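Local coordinates for protein esterase (Pelagibacterium halotolerans, PDB 5DWD) that probably hydrolyses carboxylic ester bonds as a carboxylesterase of the alpha/beta-hydrolase superfamily, at residues 63-68 against 232-237. Sequence-based numbering, arbitrary orientation.
Sequences FWRDSF and ATAFLR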
ATOM      1  N   PHE B  63     -14.182  15.477  17.798  1.00 21.55           N
ATOM      2  CA  PHE B  63     -13.022  16.381  17.709  1.00 23.88           C
ATOM      3  C   PHE B  63     -12.587  16.488  16.246  1.00 24.26           C
ATOM      4  O   PHE B  63     -12.287  17.570  15.748  1.00 24.16           O
ATOM      5  CB  PHE B  63     -11.895  15.862  18.590  1.00 25.15           C
ATOM      6  CG  PHE B  63     -10.611  16.589  18.456  1.00 25.79           C
ATOM      7  CD1 PHE B  63     -10.386  17.754  19.149  1.00 29.39           C
ATOM      8  CD2 PHE B  63      -9.615  16.117  17.623  1.00 25.72           C
ATOM      9  CE1 PHE B  63      -9.202  18.438  18.995  1.00 29.59           C
ATOM     10  CE2 PHE B  63      -8.420  16.794  17.469  1.00 27.61           C
ATOM     11  CZ  PHE B  63      -8.218  17.969  18.161  1.00 30.78           C
ATOM     12  N   TRP B  64     -12.545  15.348  15.555  1.00 20.23           N
ATOM     13  CA  TRP B  64     -11.981  15.327  14.237  1.00 20.59           C
ATOM     14  C   TRP B  64     -12.998  15.829  13.214  1.00 22.26           C
ATOM     15  O   TRP B  64     -12.596  16.287  12.149  1.00 23.30           O
ATOM     16  CB  TRP B  64     -11.541  13.901  13.842  1.00 20.65           C
ATOM     17  CG  TRP B  64     -10.189  13.600  14.322  1.00 19.66           C
ATOM     18  CD1 TRP B  64      -9.187  14.440  14.504  1.00 19.03           C
ATOM     19  CD2 TRP B  64      -9.666  12.299  14.554  1.00 18.59           C
ATOM     20  NE1 TRP B  64      -8.082  13.818  14.859  1.00 21.04           N
ATOM     21  CE2 TRP B  64      -8.326  12.466  14.898  1.00 19.75           C
ATOM     22  CE3 TRP B  64     -10.209  11.023  14.528  1.00 18.69           C
ATOM     23  CZ2 TRP B  64      -7.510  11.419  15.293  1.00 20.08           C
ATOM     24  CZ3 TRP B  64      -9.395   9.958  14.906  1.00 20.12           C
ATOM     25  CH2 TRP B  64      -8.048  10.170  15.265  1.00 20.11           C
ATOM     26  N   ARG B  65     -14.280  15.720  13.497  1.00 23.16           N
ATOM     27  CA  ARG B  65     -15.292  16.160  12.474  1.00 27.13           C
ATOM     28  C   ARG B  65     -15.141  17.684  12.224  1.00 22.48           C
ATOM     29  O   ARG B  65     -15.426  18.146  11.091  1.00 24.82           O
ATOM     30  CB  ARG B  65     -16.727  15.756  12.816  1.00 29.36           C
ATOM     31  CG  ARG B  65     -17.322  16.579  13.914  1.00 37.57           C
ATOM     32  CD  ARG B  65     -18.699  16.127  14.369  1.00 41.83           C
ATOM     33  NE  ARG B  65     -19.630  15.626  13.361  1.00 41.71           N
ATOM     34  CZ  ARG B  65     -20.944  15.516  13.567  1.00 44.60           C
ATOM     35  NH1 ARG B  65     -21.496  15.869  14.757  1.00 45.10           N
ATOM     36  NH2 ARG B  65     -21.736  15.056  12.578  1.00 42.69           N
ATOM     37  N   ASP B  66     -14.637  18.454  13.198  1.00 23.34           N
ATOM     38  CA  ASP B  66     -14.328  19.886  12.960  1.00 27.14           C
ATOM     39  C   ASP B  66     -13.281  20.121  11.858  1.00 27.74           C
ATOM     40  O   ASP B  66     -13.324  21.152  11.172  1.00 32.68           O
ATOM     41  CB  ASP B  66     -13.861  20.570  14.251  1.00 28.28           C
ATOM     42  CG  ASP B  66     -14.985  20.712  15.271  1.00 31.46           C
ATOM     43  OD1 ASP B  66     -16.203  20.619  14.944  1.00 31.09           O
ATOM     44  OD2 ASP B  66     -14.623  20.981  16.411  1.00 35.67           O
ATOM     45  N   SER B  67     -12.324  19.196  11.703  1.00 21.66           N
ATOM     46  CA  SER B  67     -11.292  19.274  10.710  1.00 22.77           C
ATOM     47  C   SER B  67     -11.576  18.579   9.417  1.00 22.62           C
ATOM     48  O   SER B  67     -10.975  18.938   8.425  1.00 26.98           O
ATOM     49  CB  SER B  67      -9.938  18.768  11.246  1.00 25.69           C
ATOM     50  OG  SER B  67      -9.534  19.563  12.335  1.00 28.26           O
ATOM     51  N   PHE B  68     -12.508  17.640   9.400  1.00 22.61           N
ATOM     52  CA  PHE B  68     -12.744  16.700   8.305  1.00 21.01           C
ATOM     53  C   PHE B  68     -14.207  16.644   8.006  1.00 22.58           C
ATOM     54  O   PHE B  68     -14.963  15.740   8.366  1.00 23.66           O
ATOM     55  CB  PHE B  68     -12.140  15.305   8.679  1.00 21.43           C
ATOM     56  CG  PHE B  68     -10.702  15.378   8.970  1.00 22.75           C
ATOM     57  CD1 PHE B  68      -9.838  15.741   8.006  1.00 23.56           C
ATOM     58  CD2 PHE B  68     -10.196  15.167  10.216  1.00 21.81           C
ATOM     59  CE1 PHE B  68      -8.516  15.915   8.286  1.00 25.60           C
ATOM     60  CE2 PHE B  68      -8.858  15.325  10.490  1.00 23.01           C
ATOM     61  CZ  PHE B  68      -8.015  15.669   9.524  1.00 24.19           C
ATOM     62  N   ALA B 232      -1.789  12.314  14.923  1.00 19.77           N
ATOM     63  CA  ALA B 232      -2.870  11.636  14.204  1.00 18.46           C
ATOM     64  C   ALA B 232      -3.669  12.561  13.293  1.00 18.19           C
ATOM     65  O   ALA B 232      -3.952  12.229  12.175  1.00 18.71           O
ATOM     66  CB  ALA B 232      -3.821  10.862  15.137  1.00 18.76           C
ATOM     67  N   THR B 233      -3.953  13.746  13.769  1.00 21.24           N
ATOM     68  CA  THR B 233      -4.722  14.738  13.002  1.00 20.60           C
ATOM     69  C   THR B 233      -3.936  15.165  11.766  1.00 21.75           C
ATOM     70  O   THR B 233      -4.444  15.201  10.660  1.00 23.16           O
ATOM     71  CB  THR B 233      -5.099  15.981  13.858  1.00 20.90           C
ATOM     72  OG1 THR B 233      -5.817  15.589  15.020  1.00 20.69           O
ATOM     73  CG2 THR B 233      -5.967  16.945  13.054  1.00 21.85           C
ATOM     74  N   ALA B 234      -2.657  15.421  11.935  1.00 22.05           N
ATOM     75  CA  ALA B 234      -1.824  15.732  10.800  1.00 22.23           C
ATOM     76  C   ALA B 234      -1.720  14.618   9.793  1.00 21.74           C
ATOM     77  O   ALA B 234      -1.657  14.877   8.602  1.00 24.00           O
ATOM     78  CB  ALA B 234      -0.483  16.225  11.261  1.00 24.07           C
ATOM     79  N   PHE B 235      -1.655  13.356  10.255  1.00 20.86           N
ATOM     80  CA  PHE B 235      -1.642  12.235   9.367  1.00 20.32           C
ATOM     81  C   PHE B 235      -2.969  12.136   8.598  1.00 19.02           C
ATOM     82  O   PHE B 235      -2.947  11.888   7.402  1.00 24.01           O
ATOM     83  CB  PHE B 235      -1.355  10.970  10.165  1.00 20.53           C
ATOM     84  CG  PHE B 235      -1.291   9.685   9.358  1.00 21.54           C
ATOM     85  CD1 PHE B 235      -0.228   9.401   8.516  1.00 25.31           C
ATOM     86  CD2 PHE B 235      -2.275   8.698   9.479  1.00 21.02           C
ATOM     87  CE1 PHE B 235      -0.155   8.164   7.855  1.00 25.83           C
ATOM     88  CE2 PHE B 235      -2.177   7.479   8.831  1.00 23.02           C
ATOM     89  CZ  PHE B 235      -1.138   7.228   7.996  1.00 24.70           C
ATOM     90  N   LEU B 236      -4.080  12.307   9.282  1.00 18.82           N
ATOM     91  CA  LEU B 236      -5.438  12.348   8.618  1.00 21.65           C
ATOM     92  C   LEU B 236      -5.498  13.456   7.522  1.00 22.87           C
ATOM     93  O   LEU B 236      -5.986  13.213   6.412  1.00 25.11           O
ATOM     94  CB  LEU B 236      -6.518  12.574   9.643  1.00 22.86           C
ATOM     95  CG  LEU B 236      -7.254  11.406  10.323  1.00 25.97           C
ATOM     96  CD1 LEU B 236      -7.023  10.038   9.800  1.00 26.51           C
ATOM     97  CD2 LEU B 236      -7.805  11.640  11.707  1.00 24.59           C
ATOM     98  N   ARG B 237      -4.907  14.604   7.826  1.00 25.20           N
ATOM     99  CA  ARG B 237      -4.862  15.681   6.838  1.00 27.59           C
ATOM    100  C   ARG B 237      -4.039  15.279   5.626  1.00 28.23           C
ATOM    101  O   ARG B 237      -4.374  15.697   4.488  1.00 32.68           O
ATOM    102  CB  ARG B 237      -4.340  17.004   7.444  1.00 29.30           C
ATOM    103  CG  ARG B 237      -5.422  17.897   7.959  1.00 38.87           C
ATOM    104  CD  ARG B 237      -4.927  19.318   8.154  1.00 41.83           C
ATOM    105  NE  ARG B 237      -4.215  19.336   9.412  1.00 47.66           N
ATOM    106  CZ  ARG B 237      -4.717  19.691  10.593  1.00 55.25           C
ATOM    107  NH1 ARG B 237      -5.987  20.111  10.712  1.00 51.90           N
ATOM    108  NH2 ARG B 237      -3.922  19.626  11.672  1.00 52.91           N
TER
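Trp-64 presents its indole N-H to Thr-233 and a ring face to Leu-236, bridging helix 54-65 and helix 226-239. At the indole edge, Trp-64 NE1 donates a hydrogen bond to Thr-233 OG1 at 2.9 Å; the oxygen lies only 6° out of the ring plane and the N-H points well at it (158°). Over one face stands a methyl of Leu-236, a CH-pi contact with CD2 3.4 Å from the centroid of the six-membered ring of Trp-64. Ala-232 closes on the rim of the same ring, its CB 3.7 Å from Trp-64 CZ2. One turn on, where the chain has left the helix, Phe-68 adds a second ring, its CZ coming to 3.4 Å from Leu-236 CB. Phe-68 CE1, at the ring edge, lies 3.7 Å from Arg-237 CG. Leu-236 thus serves both aromatics, CB to the phenyl and CD2 mainly to the indole, and on its inner side touches Ile-160 of the central sheet. This buried part is tight; the outer margin is looser. There Phe-63 offers only a ring edge, CE2 lying 3.8 Å from Thr-233 OG1, and the 3.9 Å between Ser-67 OG and Arg-237 NH1 is no more than a loose approach. With OG1 beside its own backbone N (chi1 -56°), Thr-233 also hydrogen-bonds Leu-229 O one turn back, so its hydroxyl is held between helix and indole. A phenylalanine in place of Trp-64 would probably leave Thr-233 OG1 without its indole donor and open a gap beside Ala-232. Helix 54-65 with the loop that follows it, and helix 226-239, packed on one face of the alpha/beta-hydrolase sheet, are therefore joined chiefly by apolar contact, with one directional bond that helps set the rotation of the indole.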